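Local coordinates for response regulator aspartate phosphatase I (PDB 4I1A), which dephosphorylates the sporulation phosphotransferase Spo0F and activates expression, excision and transfer of the mobile element ICEBs1 by inactivating its repressor ImmR, at residues Y347-Q351 with G352-L356. Sequence-based numbering, arbitrary orientation.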
loop_
_atom_site.group_PDB
_atom_site.type_symbol
_atom_site.label_atom_id
_atom_site.label_comp_id
_atom_site.label_asym_id
_atom_site.label_seq_id
_atom_site.Cartn_x
_atom_site.Cartn_y
_atom_site.Cartn_z
ATOM N N TYR A 347 -18.543 -4.832 10.445
ATOM C CA TYR A 347 -18.756 -6.217 10.818
ATOM C C TYR A 347 -19.704 -6.376 12.014
ATOM O O TYR A 347 -20.605 -7.213 11.989
ATOM C CB TYR A 347 -17.399 -6.892 11.083
ATOM C CG TYR A 347 -17.513 -8.285 11.647
ATOM C CD1 TYR A 347 -17.638 -8.495 13.018
ATOM C CD2 TYR A 347 -17.519 -9.391 10.810
ATOM C CE1 TYR A 347 -17.753 -9.769 13.537
ATOM C CE2 TYR A 347 -17.648 -10.670 11.324
ATOM C CZ TYR A 347 -17.758 -10.854 12.687
ATOM O OH TYR A 347 -17.867 -12.138 13.206
ATOM N N PHE A 348 -19.497 -5.582 13.057
ATOM C CA PHE A 348 -20.372 -5.634 14.225
ATOM C C PHE A 348 -21.763 -5.066 13.917
ATOM O O PHE A 348 -22.767 -5.510 14.489
ATOM C CB PHE A 348 -19.737 -4.923 15.429
ATOM C CG PHE A 348 -18.590 -5.684 16.040
ATOM C CD1 PHE A 348 -18.686 -7.049 16.251
ATOM C CD2 PHE A 348 -17.398 -5.042 16.356
ATOM C CE1 PHE A 348 -17.616 -7.768 16.793
ATOM C CE2 PHE A 348 -16.335 -5.747 16.893
ATOM C CZ PHE A 348 -16.444 -7.112 17.110
ATOM N N HIS A 349 -21.823 -4.099 13.011
ATOM C CA HIS A 349 -23.110 -3.609 12.543
ATOM C C HIS A 349 -23.893 -4.732 11.852
ATOM O O HIS A 349 -25.075 -4.929 12.123
ATOM C CB HIS A 349 -22.926 -2.422 11.602
ATOM C CG HIS A 349 -24.183 -1.996 10.925
ATOM N ND1 HIS A 349 -25.015 -1.014 11.435
ATOM C CD2 HIS A 349 -24.769 -2.415 9.777
ATOM C CE1 HIS A 349 -26.049 -0.855 10.631
ATOM N NE2 HIS A 349 -25.922 -1.695 9.616
ATOM N N GLU A 350 -23.221 -5.492 10.991
ATOM C CA GLU A 350 -23.878 -6.587 10.282
ATOM C C GLU A 350 -24.371 -7.659 11.240
ATOM O O GLU A 350 -25.376 -8.302 10.973
ATOM C CB GLU A 350 -22.957 -7.192 9.213
ATOM C CG GLU A 350 -22.745 -6.290 8.001
ATOM C CD GLU A 350 -24.049 -5.948 7.277
ATOM O OE1 GLU A 350 -24.925 -6.837 7.151
ATOM O OE2 GLU A 350 -24.189 -4.787 6.829
ATOM N N GLN A 351 -23.673 -7.825 12.362
ATOM C CA GLN A 351 -24.070 -8.783 13.393
ATOM C C GLN A 351 -25.198 -8.275 14.294
ATOM O O GLN A 351 -25.804 -9.053 15.021
ATOM C CB GLN A 351 -22.876 -9.143 14.278
ATOM C CG GLN A 351 -21.843 -10.043 13.628
ATOM C CD GLN A 351 -20.936 -10.695 14.657
ATOM O OE1 GLN A 351 -20.739 -10.165 15.753
ATOM N NE2 GLN A 351 -20.395 -11.860 14.319
ATOM N N GLY A 352 -25.467 -6.975 14.262
ATOM C CA GLY A 352 -26.441 -6.396 15.166
ATOM C C GLY A 352 -25.886 -6.051 16.543
ATOM O O GLY A 352 -26.659 -5.838 17.483
ATOM N N ASN A 353 -24.559 -6.018 16.674
ATOM C CA ASN A 353 -23.899 -5.556 17.905
ATOM C C ASN A 353 -23.605 -4.056 17.800
ATOM O O ASN A 353 -22.470 -3.636 17.490
ATOM C CB ASN A 353 -22.588 -6.312 18.160
ATOM C CG ASN A 353 -22.770 -7.821 18.204
ATOM O OD1 ASN A 353 -22.077 -8.576 17.509
ATOM N ND2 ASN A 353 -23.706 -8.269 19.014
ATOM N N LEU A 354 -24.637 -3.255 18.038
ATOM C CA LEU A 354 -24.590 -1.811 17.777
ATOM C C LEU A 354 -23.674 -1.024 18.722
ATOM O O LEU A 354 -23.022 -0.051 18.316
ATOM C CB LEU A 354 -26.006 -1.234 17.792
ATOM C CG LEU A 354 -26.657 -1.032 16.414
ATOM C CD1 LEU A 354 -26.268 -2.128 15.416
ATOM C CD2 LEU A 354 -28.170 -0.925 16.540
ATOM N N MET A 355 -23.621 -1.451 19.977
ATOM C CA MET A 355 -22.784 -0.794 20.971
ATOM C C MET A 355 -21.309 -0.937 20.593
ATOM O O MET A 355 -20.555 0.049 20.575
ATOM C CB MET A 355 -23.072 -1.370 22.363
ATOM C CG MET A 355 -23.091 -0.340 23.464
ATOM S SD MET A 355 -23.662 -1.060 25.005
ATOM C CE MET A 355 -22.632 -0.192 26.184
ATOM N N LEU A 356 -20.910 -2.159 20.253
ATOM C CA LEU A 356 -19.541 -2.423 19.822
ATOM C C LEU A 356 -19.249 -1.681 18.533
ATOM O O LEU A 356 -18.189 -1.079 18.368
ATOM C CB LEU A 356 -19.340 -3.919 19.583
ATOM C CG LEU A 356 -18.693 -4.775 20.666
ATOM C CD1 LEU A 356 -18.722 -6.248 20.251
ATOM C CD2 LEU A 356 -17.260 -4.320 20.925
#
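Phe348 has CG anti to its own carbonyl carbon and beside the backbone N (chi1 -72°), a setting that swings the ring across the turn toward Leu356. On the other side, Leu356 is extended beyond CB, with CD1 anti to CA (chi2 175°), and this methyl reaches the middle of the ring. The result is a CH-pi contact over one face: CD1 of Leu356 lies 3.9 Å from the Phe348 ring centroid, only 8° off the normal. Nearer the backbone, the same leucine backs up the ring with its CB, 3.9 Å from Phe348 CD2. Phe348 is buried even though most of this turn is at the surface, and it also touches Ser357, one residue further along the second helix.

Between the two side chains, the chain reverses from helix 334-351 into helix 354-373 within the predicted sixth tetratricopeptide repeat, as the hairpin of antiparallel helices in this fold requires. The first helix is closed by a Schellman motif. Gly352 takes the positive phi that glycine readily adopts, and its N donates to His349 O at 3.0 Å. The next amide, Asn353 N, reaches back to Phe348 O at 2.9 Å, so carbonyls of the last turn find partners in the reversal itself. Asn353 then occupies the N-cap position of the second helix, but its side chain makes no capping bond.

Instead, that side chain folds back beside Gln351, with Asn353 CG 4.1 Å from Gln351 CB; both amides are probably flipped in the model, leaving their mutual polar contact doubtful. At the surface, Leu354 CD1 approaches the His349 ring obliquely, a loose approach, 4.3 Å from ND1, while the histidine also touches Ser357 and Tyr361 of helix 354-373.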